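PDB 4YZR: polyketide biosynthesis cytochrome P450 PksS from Bacillus subtilis, which is a haem-dependent monooxygenase that acts on dihydrobacillaene in the biosynthesis of the polyketide antibiotic bacillaene. Local coordinates for residues 30-35 / 41-46; 120-125 / 362-367. All coordinates share one frame; numbering follows the deposited sequence.

Contact 1 of 2, residues 30-35 / 41-46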
loop_
_atom_site.group_PDB
_atom_site.type_symbol
_atom_site.label_atom_id
_atom_site.label_comp_id
_atom_site.label_asym_id
_atom_site.label_seq_id
_atom_site.Cartn_x
_atom_site.Cartn_y
_atom_site.Cartn_z
ATOM N N ILE A 30 12.410 -3.069 -20.721
ATOM C CA ILE A 30 12.272 -1.654 -20.740
ATOM C C ILE A 30 11.366 -1.357 -21.919
ATOM O O ILE A 30 11.829 -1.505 -23.104
ATOM C CB ILE A 30 13.614 -0.956 -20.885
ATOM C CG1 ILE A 30 14.492 -1.352 -19.713
ATOM C CG2 ILE A 30 13.455 0.566 -21.019
ATOM C CD1 ILE A 30 15.878 -0.897 -20.007
ATOM N N HIS A 31 10.154 -0.947 -21.663
ATOM C CA HIS A 31 9.105 -0.964 -22.719
ATOM C C HIS A 31 8.406 0.270 -22.753
ATOM O O HIS A 31 7.740 0.727 -21.778
ATOM C CB HIS A 31 8.175 -2.132 -22.389
ATOM C CG HIS A 31 6.915 -2.141 -23.207
ATOM N ND1 HIS A 31 6.897 -2.528 -24.542
ATOM C CD2 HIS A 31 5.653 -1.793 -22.916
ATOM C CE1 HIS A 31 5.686 -2.354 -25.038
ATOM N NE2 HIS A 31 4.887 -1.959 -24.080
ATOM N N ARG A 32 8.361 0.954 -23.932
ATOM C CA ARG A 32 7.630 2.139 -24.098
ATOM C C ARG A 32 6.137 1.889 -24.377
ATOM O O ARG A 32 5.836 1.004 -25.192
ATOM C CB ARG A 32 8.222 2.951 -25.261
ATOM C CG ARG A 32 7.613 4.320 -25.345
ATOM C CD ARG A 32 8.222 5.229 -26.430
ATOM N NE ARG A 32 7.712 6.624 -26.363
ATOM C CZ ARG A 32 6.560 7.058 -26.910
ATOM N NH1 ARG A 32 5.752 6.226 -27.546
ATOM N NH2 ARG A 32 6.210 8.316 -26.864
ATOM N N PHE A 33 5.243 2.573 -23.738
ATOM C CA PHE A 33 3.791 2.418 -24.001
ATOM C C PHE A 33 3.141 3.737 -23.790
ATOM O O PHE A 33 3.771 4.732 -23.479
ATOM C CB PHE A 33 3.198 1.295 -23.129
ATOM C CG PHE A 33 3.061 1.622 -21.615
ATOM C CD1 PHE A 33 4.178 1.594 -20.748
ATOM C CD2 PHE A 33 1.854 2.012 -21.065
ATOM C CE1 PHE A 33 4.024 1.888 -19.399
ATOM C CE2 PHE A 33 1.701 2.274 -19.738
ATOM C CZ PHE A 33 2.815 2.238 -18.920
ATOM N N GLU A 34 1.816 3.763 -24.055
ATOM C CA GLU A 34 1.008 4.900 -23.945
ATOM C C GLU A 34 -0.095 4.655 -22.946
ATOM O O GLU A 34 -0.767 3.617 -22.899
ATOM C CB GLU A 34 0.408 5.273 -25.319
ATOM C CG GLU A 34 1.371 5.903 -26.294
ATOM C CD GLU A 34 0.728 6.092 -27.703
ATOM O OE1 GLU A 34 -0.461 5.718 -27.901
ATOM O OE2 GLU A 34 1.422 6.616 -28.597
ATOM N N LEU A 35 -0.177 5.589 -22.007
ATOM C CA LEU A 35 -1.027 5.407 -20.832
ATOM C C LEU A 35 -2.256 6.211 -21.198
ATOM O O LEU A 35 -2.160 7.383 -21.548
ATOM C CB LEU A 35 -0.371 5.940 -19.577
ATOM C CG LEU A 35 -1.258 5.894 -18.360
ATOM C CD1 LEU A 35 -1.441 4.480 -17.844
ATOM C CD2 LEU A 35 -0.698 6.837 -17.314
ATOM N N THR A 41 -3.674 10.559 -23.952
ATOM C CA THR A 41 -2.555 9.618 -23.855
ATOM C C THR A 41 -1.258 10.350 -23.541
ATOM O O THR A 41 -1.015 11.435 -23.991
ATOM C CB THR A 41 -2.328 8.780 -25.130
ATOM O OG1 THR A 41 -2.040 9.665 -26.227
ATOM C CG2 THR A 41 -3.546 7.886 -25.427
ATOM N N TYR A 42 -0.442 9.653 -22.791
ATOM C CA TYR A 42 0.839 10.111 -22.246
ATOM C C TYR A 42 1.868 8.979 -22.406
ATOM O O TYR A 42 1.617 7.839 -22.143
ATOM C CB TYR A 42 0.697 10.391 -20.763
ATOM C CG TYR A 42 -0.416 11.344 -20.430
ATOM C CD1 TYR A 42 -0.188 12.718 -20.408
ATOM C CD2 TYR A 42 -1.713 10.872 -20.171
ATOM C CE1 TYR A 42 -1.215 13.614 -20.107
ATOM C CE2 TYR A 42 -2.741 11.761 -19.892
ATOM C CZ TYR A 42 -2.474 13.121 -19.860
ATOM O OH TYR A 42 -3.470 14.001 -19.557
ATOM N N PRO A 43 3.101 9.324 -22.821
ATOM C CA PRO A 43 4.132 8.344 -23.022
ATOM C C PRO A 43 4.659 7.892 -21.614
ATOM O O PRO A 43 4.773 8.696 -20.673
ATOM C CB PRO A 43 5.228 9.129 -23.696
ATOM C CG PRO A 43 4.924 10.480 -23.460
ATOM C CD PRO A 43 3.509 10.672 -23.188
ATOM N N ALA A 44 5.019 6.660 -21.639
ATOM C CA ALA A 44 5.479 5.953 -20.397
ATOM C C ALA A 44 6.384 4.837 -20.730
ATOM O O ALA A 44 6.444 4.233 -21.811
ATOM C CB ALA A 44 4.299 5.472 -19.627
ATOM N N TRP A 45 7.166 4.441 -19.729
ATOM C CA TRP A 45 8.063 3.309 -19.816
ATOM C C TRP A 45 7.790 2.334 -18.682
ATOM O O TRP A 45 7.733 2.766 -17.552
ATOM C CB TRP A 45 9.550 3.752 -19.708
ATOM C CG TRP A 45 9.986 4.618 -20.868
ATOM C CD1 TRP A 45 9.847 5.925 -20.975
ATOM C CD2 TRP A 45 10.588 4.158 -22.066
ATOM N NE1 TRP A 45 10.340 6.356 -22.182
ATOM C CE2 TRP A 45 10.789 5.274 -22.864
ATOM C CE3 TRP A 45 10.968 2.915 -22.531
ATOM C CZ2 TRP A 45 11.374 5.193 -24.098
ATOM C CZ3 TRP A 45 11.563 2.837 -23.764
ATOM C CH2 TRP A 45 11.759 3.977 -24.520
ATOM N N LEU A 46 7.632 1.077 -19.026
ATOM C CA LEU A 46 7.467 0.024 -18.060
ATOM C C LEU A 46 8.796 -0.608 -17.781
ATOM O O LEU A 46 9.421 -1.149 -18.699
ATOM C CB LEU A 46 6.480 -1.030 -18.575
ATOM C CG LEU A 46 6.235 -2.216 -17.668
ATOM C CD1 LEU A 46 5.654 -1.792 -16.317
ATOM C CD2 LEU A 46 5.407 -3.321 -18.374
#
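The W45 indole carries the aliphatic root of R32 on one face: R32 CB stands 3.7 Å from the centroid of the six-membered ring of W45, over the face, a CH-pi contact. I30 CG2 meets the same ring obliquely, 3.7 Å from W45 CE3. The R32 chain, extended from CG to NE, runs on beyond the indole until its NH2 lies 3.4 Å from P43 CB; the guanidinium plane is almost perpendicular to that of the indole (84°), so the two do not stack. Across the sheet, the F33 ring takes A44 CB over one face, 3.5 Å above its plane and shifted toward the rim, while L46 N and H31 O lie at its edge, in plane. F33 reaches this place because its CG sits between the backbone N and the carbonyl carbon (chi1 72°), which lays the ring over the neighbouring strand. F6 and F314 each meet F33 edge-to-face.

Six backbone hydrogen bonds join strands 30-35 and 42-46 as an antiparallel hairpin, with H31/L46, F33/A44 and L35/Y42 as hydrogen-bonded pairs. The bond from L46 N to H31 O is nearly straight (2.8 Å, 169°). R32/W45 and E34/P43 are the non-hydrogen-bonded pairs between them, and A44 O also receives a CA-H...O contact from R32 CA at 3.3 Å.

Strand 42-47 is the middle one of a mixed sheet, bonded on its other side to 312-315; the hairpin belongs to the N-terminal beta region of the P450 fold. H31 and W45 find polar partners outside the pair: H31 bonds to E28 and to F6 N, W45 NE1 to D311. Backbone bonding therefore sets the pairing, while R32 on one face and A44 on the other help set how the W45 and F33 rings lie, together with D311, F6 and F314.

Contact 2 of 2, residues 120-125 / 362-367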
loop_
_atom_site.group_PDB
_atom_site.type_symbol
_atom_site.label_atom_id
_atom_site.label_comp_id
_atom_site.label_asym_id
_atom_site.label_seq_id
_atom_site.Cartn_x
_atom_site.Cartn_y
_atom_site.Cartn_z
ATOM N N GLY A 120 -0.507 -4.065 21.532
ATOM C CA GLY A 120 -1.607 -4.570 22.347
ATOM C C GLY A 120 -2.950 -4.162 21.811
ATOM O O GLY A 120 -3.926 -4.964 21.738
ATOM N N SER A 121 -3.101 -2.959 21.371
ATOM C CA SER A 121 -4.349 -2.466 20.782
ATOM C C SER A 121 -4.699 -3.138 19.472
ATOM O O SER A 121 -5.885 -3.388 19.231
ATOM C CB SER A 121 -4.327 -0.969 20.532
ATOM O OG SER A 121 -3.448 -0.550 19.545
ATOM N N ILE A 122 -3.712 -3.489 18.659
ATOM C CA ILE A 122 -3.969 -4.174 17.396
ATOM C C ILE A 122 -4.346 -5.633 17.680
ATOM O O ILE A 122 -5.270 -6.177 17.031
ATOM C CB ILE A 122 -2.792 -4.045 16.454
ATOM C CG1 ILE A 122 -2.505 -2.569 16.148
ATOM C CG2 ILE A 122 -3.051 -4.874 15.181
ATOM C CD1 ILE A 122 -1.232 -2.340 15.404
ATOM N N GLU A 123 -3.700 -6.254 18.640
ATOM C CA GLU A 123 -4.095 -7.602 19.040
ATOM C C GLU A 123 -5.524 -7.582 19.509
ATOM O O GLU A 123 -6.271 -8.530 19.172
ATOM C CB GLU A 123 -3.161 -8.073 20.200
ATOM C CG GLU A 123 -1.774 -8.474 19.697
ATOM C CD GLU A 123 -0.700 -8.741 20.746
ATOM O OE1 GLU A 123 -0.921 -8.372 21.876
ATOM O OE2 GLU A 123 0.370 -9.210 20.385
ATOM N N GLN A 124 -5.981 -6.614 20.206
ATOM C CA GLN A 124 -7.317 -6.587 20.742
ATOM C C GLN A 124 -8.292 -6.466 19.614
ATOM O O GLN A 124 -9.333 -7.148 19.620
ATOM C CB GLN A 124 -7.536 -5.442 21.732
ATOM C CG GLN A 124 -6.893 -5.710 23.020
ATOM C CD GLN A 124 -7.176 -4.537 23.929
ATOM O OE1 GLN A 124 -8.341 -4.347 24.302
ATOM N NE2 GLN A 124 -6.149 -3.723 24.237
ATOM N N ILE A 125 -8.004 -5.642 18.623
ATOM C CA ILE A 125 -8.891 -5.530 17.430
ATOM C C ILE A 125 -8.953 -6.801 16.721
ATOM O O ILE A 125 -10.084 -7.298 16.364
ATOM C CB ILE A 125 -8.382 -4.402 16.475
ATOM C CG1 ILE A 125 -8.453 -3.055 17.161
ATOM C CG2 ILE A 125 -9.134 -4.391 15.160
ATOM C CD1 ILE A 125 -7.536 -2.045 16.481
ATOM N N GLY A 362 0.323 -7.134 9.858
ATOM C CA GLY A 362 0.475 -8.444 9.210
ATOM C C GLY A 362 0.890 -9.476 10.234
ATOM O O GLY A 362 0.287 -10.577 10.283
ATOM N N HIS A 363 1.891 -9.215 11.028
ATOM C CA HIS A 363 2.358 -10.160 12.085
ATOM C C HIS A 363 1.170 -10.569 12.919
ATOM O O HIS A 363 0.959 -11.779 13.107
ATOM C CB HIS A 363 3.449 -9.414 12.877
ATOM C CG HIS A 363 3.946 -10.124 14.083
ATOM N ND1 HIS A 363 3.189 -10.490 15.178
ATOM C CD2 HIS A 363 5.213 -10.385 14.403
ATOM C CE1 HIS A 363 3.996 -10.930 16.147
ATOM N NE2 HIS A 363 5.219 -10.932 15.674
ATOM N N ILE A 364 0.453 -9.607 13.444
ATOM C CA ILE A 364 -0.607 -9.876 14.392
ATOM C C ILE A 364 -1.704 -10.628 13.698
ATOM O O ILE A 364 -2.244 -11.640 14.201
ATOM C CB ILE A 364 -1.090 -8.620 15.036
ATOM C CG1 ILE A 364 -0.012 -8.108 15.959
ATOM C CG2 ILE A 364 -2.396 -8.872 15.769
ATOM C CD1 ILE A 364 -0.150 -6.697 16.449
ATOM N N ALA A 365 -2.161 -10.144 12.560
ATOM C CA ALA A 365 -3.329 -10.676 11.927
ATOM C C ALA A 365 -3.110 -12.069 11.442
ATOM O O ALA A 365 -4.012 -12.940 11.633
ATOM C CB ALA A 365 -3.741 -9.801 10.740
ATOM N N PHE A 366 -2.044 -12.371 10.753
ATOM C CA PHE A 366 -1.844 -13.732 10.217
ATOM C C PHE A 366 -1.706 -14.718 11.343
ATOM O O PHE A 366 -2.346 -15.774 11.300
ATOM C CB PHE A 366 -0.660 -13.811 9.318
ATOM C CG PHE A 366 -0.764 -12.955 8.044
ATOM C CD1 PHE A 366 -1.873 -12.951 7.232
ATOM C CD2 PHE A 366 0.281 -12.168 7.685
ATOM C CE1 PHE A 366 -1.862 -12.101 6.041
ATOM C CE2 PHE A 366 0.299 -11.371 6.585
ATOM C CZ PHE A 366 -0.792 -11.341 5.780
ATOM N N LYS A 367 -0.950 -14.398 12.376
ATOM C CA LYS A 367 -0.812 -15.327 13.537
ATOM C C LYS A 367 -2.148 -15.530 14.143
ATOM O O LYS A 367 -2.509 -16.698 14.523
ATOM C CB LYS A 367 0.183 -14.771 14.474
ATOM C CG LYS A 367 1.598 -15.018 14.182
ATOM C CD LYS A 367 2.556 -14.387 15.209
ATOM C CE LYS A 367 2.307 -14.642 16.657
ATOM N NZ LYS A 367 3.299 -13.798 17.431
HETATM O O HOH W 1 0.912 -11.530 17.885
#
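I364 reaches from helix 355-372 to I122 and E123 on helix 119-133. Its CB divides into two branches. CG2, set anti to the backbone N, lies 3.9 Å from E123 CA and 4.0 Å from E123 CG. The other branch passes E123 CG with its CG1 at 4.1 Å and extends through a chi2 of 166° to CD1, which ends 3.7 Å from both CB and CG2 of I122. I364 crosses each of the two partner side chains at about a right angle; the methyl at its tip also lies beside E123 CG. R119 and A126, on helix 119-133 as well, also touch I364.

Beyond CG the E123 chain is extended, and its carboxylate leaves the apolar patch. One water forms weak hydrogen bonds to E123 OE2 (3.5 Å) and K367 NZ (3.3 Å); the two charged atoms are themselves 6.2 Å apart, too far for a salt bridge. Helix 355-372, which follows the cysteine loop as the L helix does in P450s, thus meets helix 119-133 through buried van der Waals packing, and any attraction between the opposite charges beside it is probably modest and partly relayed by the water.

The two contacts lie on opposite sides of the chain's centre, 40 Å apart between centres and about 25 Å between nearest atoms, so neither touches the other. Both belong to the cytochrome P450 fold but to different parts of it: contact 1 closes a local hairpin of the small beta region, whereas contact 2 joins helices from segments 237 residues apart. Each lies outside the annotated haem site, yet not remote from it, with the side chain of I122 about 10 Å and that of L46 about 13 Å from the bound haem. Helix 355-372 starts shortly after C352, the axial iron ligand by similarity, which ties contact 2 more directly to the haem-binding part of the chain.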